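Local atomic coordinates of glycerate dehydrogenase/glyoxylate reductase (Thermus thermophilus, PDB entry 2CUK), a protein that probably reduces hydroxypyruvate and glyoxylate with a nicotinamide cofactor, as a member of the D-isomer specific 2-hydroxyacid dehydrogenase family. Residues His93-Leu105 / Ile278-Val292. Residues are numbered along the deposited sequence; the frame is centred on the assembly and turned at random.
Sequences HTPGVLTEATADL and IGSAGRTTRERMAEV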
loop_
_atom_site.group_PDB
_atom_site.type_symbol
_atom_site.label_atom_id
_atom_site.label_comp_id
_atom_site.label_asym_id
_atom_site.label_seq_id
_atom_site.Cartn_x
_atom_site.Cartn_y
_atom_site.Cartn_z
ATOM N N HIS A 93 15.636 22.638 -12.354
ATOM C CA HIS A 93 14.691 21.563 -12.092
ATOM C C HIS A 93 14.391 21.491 -10.598
ATOM O O HIS A 93 14.812 22.359 -9.837
ATOM C CB HIS A 93 15.233 20.218 -12.600
ATOM C CG HIS A 93 16.494 19.769 -11.929
ATOM N ND1 HIS A 93 16.828 18.438 -11.795
ATOM C CD2 HIS A 93 17.512 20.470 -11.376
ATOM C CE1 HIS A 93 17.995 18.338 -11.186
ATOM N NE2 HIS A 93 18.432 19.557 -10.920
ATOM N N THR A 94 13.672 20.458 -10.176
ATOM C CA THR A 94 13.307 20.317 -8.768
ATOM C C THR A 94 13.809 19.010 -8.146
ATOM O O THR A 94 13.017 18.127 -7.822
ATOM C CB THR A 94 11.773 20.390 -8.607
ATOM O OG1 THR A 94 11.167 19.267 -9.266
ATOM C CG2 THR A 94 11.235 21.680 -9.224
ATOM N N PRO A 95 15.133 18.878 -7.959
ATOM C CA PRO A 95 15.726 17.671 -7.374
ATOM C C PRO A 95 15.464 17.508 -5.877
ATOM O O PRO A 95 15.333 18.497 -5.151
ATOM C CB PRO A 95 17.208 17.846 -7.678
ATOM C CG PRO A 95 17.383 19.331 -7.542
ATOM C CD PRO A 95 16.177 19.865 -8.291
ATOM N N GLY A 96 15.384 16.252 -5.435
ATOM C CA GLY A 96 15.158 15.943 -4.033
ATOM C C GLY A 96 13.713 15.886 -3.561
ATOM O O GLY A 96 13.314 14.965 -2.845
ATOM N N VAL A 97 12.929 16.872 -3.975
ATOM C CA VAL A 97 11.527 17.017 -3.594
ATOM C C VAL A 97 10.565 15.830 -3.715
ATOM O O VAL A 97 9.718 15.629 -2.840
ATOM C CB VAL A 97 10.915 18.215 -4.355
ATOM C CG1 VAL A 97 9.445 18.372 -4.006
ATOM C CG2 VAL A 97 11.692 19.487 -4.011
ATOM N N LEU A 98 10.676 15.041 -4.778
ATOM C CA LEU A 98 9.748 13.925 -4.962
ATOM C C LEU A 98 10.273 12.541 -4.590
ATOM O O LEU A 98 9.641 11.532 -4.909
ATOM C CB LEU A 98 9.252 13.910 -6.415
ATOM C CG LEU A 98 10.303 13.916 -7.532
ATOM C CD1 LEU A 98 11.107 12.633 -7.514
ATOM C CD2 LEU A 98 9.606 14.077 -8.879
ATOM N N THR A 99 11.409 12.492 -3.901
ATOM C CA THR A 99 12.018 11.220 -3.518
ATOM C C THR A 99 11.140 10.341 -2.626
ATOM O O THR A 99 10.800 9.214 -2.996
ATOM C CB THR A 99 13.368 11.454 -2.805
ATOM O OG1 THR A 99 14.228 12.226 -3.656
ATOM C CG2 THR A 99 14.041 10.130 -2.496
ATOM N N GLU A 100 10.780 10.860 -1.455
ATOM C CA GLU A 100 9.956 10.132 -0.498
ATOM C C GLU A 100 8.606 9.706 -1.055
ATOM O O GLU A 100 8.141 8.593 -0.797
ATOM C CB GLU A 100 9.735 10.984 0.751
ATOM C CG GLU A 100 11.013 11.314 1.500
ATOM C CD GLU A 100 11.731 10.070 1.972
ATOM O OE1 GLU A 100 11.087 9.238 2.647
ATOM O OE2 GLU A 100 12.934 9.923 1.673
ATOM N N ALA A 101 7.976 10.601 -1.808
ATOM C CA ALA A 101 6.668 10.326 -2.398
ATOM C C ALA A 101 6.741 9.167 -3.392
ATOM O O ALA A 101 5.885 8.281 -3.401
ATOM C CB ALA A 101 6.139 11.585 -3.094
ATOM N N THR A 102 7.769 9.185 -4.232
ATOM C CA THR A 102 7.954 8.137 -5.230
ATOM C C THR A 102 8.268 6.815 -4.545
ATOM O O THR A 102 7.817 5.753 -4.984
ATOM C CB THR A 102 9.100 8.492 -6.184
ATOM O OG1 THR A 102 8.862 9.794 -6.728
ATOM C CG2 THR A 102 9.197 7.467 -7.327
ATOM N N ALA A 103 9.049 6.883 -3.469
ATOM C CA ALA A 103 9.417 5.692 -2.716
ATOM C C ALA A 103 8.169 5.120 -2.070
ATOM O O ALA A 103 7.995 3.902 -2.001
ATOM C CB ALA A 103 10.452 6.039 -1.639
ATOM N N ASP A 104 7.300 6.008 -1.590
ATOM C CA ASP A 104 6.097 5.573 -0.898
ATOM C C ASP A 104 5.206 4.740 -1.820
ATOM O O ASP A 104 4.678 3.698 -1.455
ATOM C CB ASP A 104 5.333 6.812 -0.433
ATOM C CG ASP A 104 5.961 7.346 0.846
ATOM O OD1 ASP A 104 6.803 6.646 1.409
ATOM O OD2 ASP A 104 5.609 8.449 1.259
ATOM N N LEU A 105 5.017 5.264 -3.047
ATOM C CA LEU A 105 4.146 4.578 -3.989
ATOM C C LEU A 105 4.781 3.297 -4.521
ATOM O O LEU A 105 4.108 2.339 -4.886
ATOM C CB LEU A 105 3.837 5.525 -5.145
ATOM C CG LEU A 105 2.867 4.901 -6.152
ATOM C CD1 LEU A 105 1.426 5.386 -5.961
ATOM C CD2 LEU A 105 3.236 5.215 -7.603
ATOM N N ILE A 278 1.511 8.334 -11.012
ATOM C CA ILE A 278 1.211 9.195 -9.882
ATOM C C ILE A 278 2.261 9.081 -8.784
ATOM O O ILE A 278 2.027 9.474 -7.642
ATOM C CB ILE A 278 -0.177 8.857 -9.301
ATOM C CG1 ILE A 278 -0.266 7.357 -8.997
ATOM C CG2 ILE A 278 -1.253 9.269 -10.291
ATOM C CD1 ILE A 278 -1.598 6.906 -8.416
ATOM N N GLY A 279 3.426 8.551 -9.143
ATOM C CA GLY A 279 4.500 8.391 -8.178
ATOM C C GLY A 279 4.783 9.594 -7.289
ATOM O O GLY A 279 4.988 9.436 -6.089
ATOM N N SER A 280 4.796 10.793 -7.866
ATOM C CA SER A 280 5.078 12.003 -7.088
ATOM C C SER A 280 3.815 12.742 -6.675
ATOM O O SER A 280 3.886 13.869 -6.188
ATOM C CB SER A 280 5.954 12.960 -7.897
ATOM O OG SER A 280 5.248 13.458 -9.024
ATOM N N ALA A 281 2.667 12.096 -6.840
ATOM C CA ALA A 281 1.389 12.726 -6.537
ATOM C C ALA A 281 0.997 12.918 -5.072
ATOM O O ALA A 281 -0.128 12.614 -4.676
ATOM C CB ALA A 281 0.274 11.997 -7.279
ATOM N N GLY A 282 1.928 13.422 -4.270
ATOM C CA GLY A 282 1.625 13.718 -2.883
ATOM C C GLY A 282 1.297 15.196 -2.971
ATOM O O GLY A 282 1.988 15.921 -3.689
ATOM N N ARG A 283 0.258 15.661 -2.282
ATOM C CA ARG A 283 -0.096 17.072 -2.376
ATOM C C ARG A 283 1.034 17.984 -1.910
ATOM O O ARG A 283 1.369 18.954 -2.583
ATOM C CB ARG A 283 -1.371 17.375 -1.583
ATOM C CG ARG A 283 -1.860 18.822 -1.750
ATOM C CD ARG A 283 -3.199 19.036 -1.054
ATOM N NE ARG A 283 -4.252 18.222 -1.654
ATOM C CZ ARG A 283 -4.891 18.536 -2.775
ATOM N NH1 ARG A 283 -4.589 19.655 -3.421
ATOM N NH2 ARG A 283 -5.822 17.726 -3.258
ATOM N N THR A 284 1.627 17.674 -0.762
ATOM C CA THR A 284 2.721 18.496 -0.252
ATOM C C THR A 284 3.923 18.451 -1.198
ATOM O O THR A 284 4.616 19.451 -1.387
ATOM C CB THR A 284 3.156 18.034 1.148
ATOM O OG1 THR A 284 2.043 18.139 2.043
ATOM C CG2 THR A 284 4.297 18.903 1.671
ATOM N N THR A 285 4.165 17.289 -1.795
ATOM C CA THR A 285 5.276 17.135 -2.727
ATOM C C THR A 285 5.058 18.014 -3.961
ATOM O O THR A 285 5.966 18.734 -4.392
ATOM C CB THR A 285 5.430 15.655 -3.159
ATOM O OG1 THR A 285 5.841 14.878 -2.027
ATOM C CG2 THR A 285 6.469 15.514 -4.273
ATOM N N ARG A 286 3.851 17.970 -4.519
ATOM C CA ARG A 286 3.543 18.766 -5.703
ATOM C C ARG A 286 3.559 20.277 -5.417
ATOM O O ARG A 286 3.927 21.075 -6.286
ATOM C CB ARG A 286 2.195 18.335 -6.300
ATOM C CG ARG A 286 2.227 16.952 -6.990
ATOM C CD ARG A 286 3.047 16.970 -8.279
ATOM N NE ARG A 286 3.215 15.635 -8.867
ATOM C CZ ARG A 286 2.251 14.943 -9.473
ATOM N NH1 ARG A 286 1.030 15.451 -9.586
ATOM N NH2 ARG A 286 2.506 13.735 -9.962
ATOM N N GLU A 287 3.174 20.670 -4.206
ATOM C CA GLU A 287 3.186 22.085 -3.845
ATOM C C GLU A 287 4.637 22.505 -3.646
ATOM O O GLU A 287 5.036 23.607 -4.022
ATOM C CB GLU A 287 2.390 22.327 -2.558
ATOM C CG GLU A 287 0.935 21.875 -2.636
ATOM C CD GLU A 287 0.130 22.231 -1.391
ATOM O OE1 GLU A 287 0.705 22.228 -0.285
ATOM O OE2 GLU A 287 -1.083 22.499 -1.516
ATOM N N ARG A 288 5.425 21.609 -3.062
ATOM C CA ARG A 288 6.837 21.861 -2.819
ATOM C C ARG A 288 7.570 22.009 -4.153
ATOM O O ARG A 288 8.445 22.861 -4.299
ATOM C CB ARG A 288 7.433 20.716 -1.988
ATOM C CG ARG A 288 8.931 20.820 -1.726
ATOM C CD ARG A 288 9.306 22.123 -1.035
ATOM N NE ARG A 288 10.750 22.220 -0.836
ATOM C CZ ARG A 288 11.396 23.352 -0.576
ATOM N NH1 ARG A 288 10.727 24.495 -0.483
ATOM N NH2 ARG A 288 12.712 23.344 -0.421
ATOM N N MET A 289 7.204 21.182 -5.127
ATOM C CA MET A 289 7.816 21.256 -6.444
ATOM C C MET A 289 7.566 22.634 -7.049
ATOM O O MET A 289 8.427 23.187 -7.732
ATOM C CB MET A 289 7.245 20.170 -7.362
ATOM C CG MET A 289 7.830 18.780 -7.114
ATOM S SD MET A 289 7.024 17.473 -8.067
ATOM C CE MET A 289 7.367 18.013 -9.761
ATOM N N ALA A 290 6.379 23.180 -6.792
ATOM C CA ALA A 290 6.013 24.496 -7.304
ATOM C C ALA A 290 6.874 25.575 -6.649
ATOM O O ALA A 290 7.351 26.484 -7.325
ATOM C CB ALA A 290 4.531 24.770 -7.042
ATOM N N GLU A 291 7.070 25.470 -5.336
ATOM C CA GLU A 291 7.880 26.437 -4.604
ATOM C C GLU A 291 9.313 26.460 -5.129
ATOM O O GLU A 291 9.906 27.525 -5.293
ATOM C CB GLU A 291 7.927 26.098 -3.110
ATOM C CG GLU A 291 6.583 25.913 -2.439
ATOM C CD GLU A 291 6.725 25.591 -0.960
ATOM O OE1 GLU A 291 7.565 24.729 -0.605
ATOM O OE2 GLU A 291 5.994 26.197 -0.151
ATOM N N VAL A 292 9.868 25.276 -5.375
ATOM C CA VAL A 292 11.236 25.160 -5.866
ATOM C C VAL A 292 11.384 25.719 -7.279
ATOM O O VAL A 292 12.370 26.394 -7.583
ATOM C CB VAL A 292 11.714 23.689 -5.821
ATOM C CG1 VAL A 292 13.099 23.562 -6.434
ATOM C CG2 VAL A 292 11.744 23.205 -4.371
HETATM O O HOH W 1 8.391 13.518 -1.688
#
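V97 and L98, in the turn leading into helix 99-114, pack against helix 283-301 mainly through aliphatic contacts. V97 fits between two helical turns: with CG1 anti to its backbone N (chi1 179°), that methyl lies 3.4 Å from R288 CG and also meets M289 CG, while V97 CG2 lies 3.7 Å from V292 CG2, the two side chains running alongside in opposite directions. A branched valine suits the place because its methyls reach different parts of the helix, CG1 the T285 O and M289 side and CG2 V292, with R288 CG touching both. R288 meets V97 chiefly through CB and CG, while its guanidinium, with V292 CG2 over one face, reaches NH1 to E291 OE1 in a salt bridge. T94 adds its methyl CG2, 3.8 Å from V292 CG1. L98 CB rests on S280 CB at 3.7 Å and beside T285 CG2. Beyond them, G279 has no side chain, and L105 CD2 packs directly on its backbone, a tight 3.5 Å from CA.

Polar links are indirect. One water donates to V97 O, accepts from A101 N and hydrogen-bonds T285 OG1 at 2.9 Å, joining the starts of the two helices. T102 CA makes a CH···O contact with G279 O; this oxygen and A101 O, both acceptors, lie close together, and R115 of the second subunit donates to both.

S280 serves both sides: its CB touches L98 CB and CD2, while OG is gripped side-on by R286 NE and NH2 (2.9 Å from NH2), lying in the guanidinium plane. An alanine here would keep the CB contact but would probably leave NE and NH2 of R286 without this acceptor and the guanidinium less firmly oriented.

The chemistry implies that the two helices carrying the chain between the two parallel-sheet domains are joined at their starts by shape and a shared water, with R115 of the second subunit bridging A101 O and G279 O.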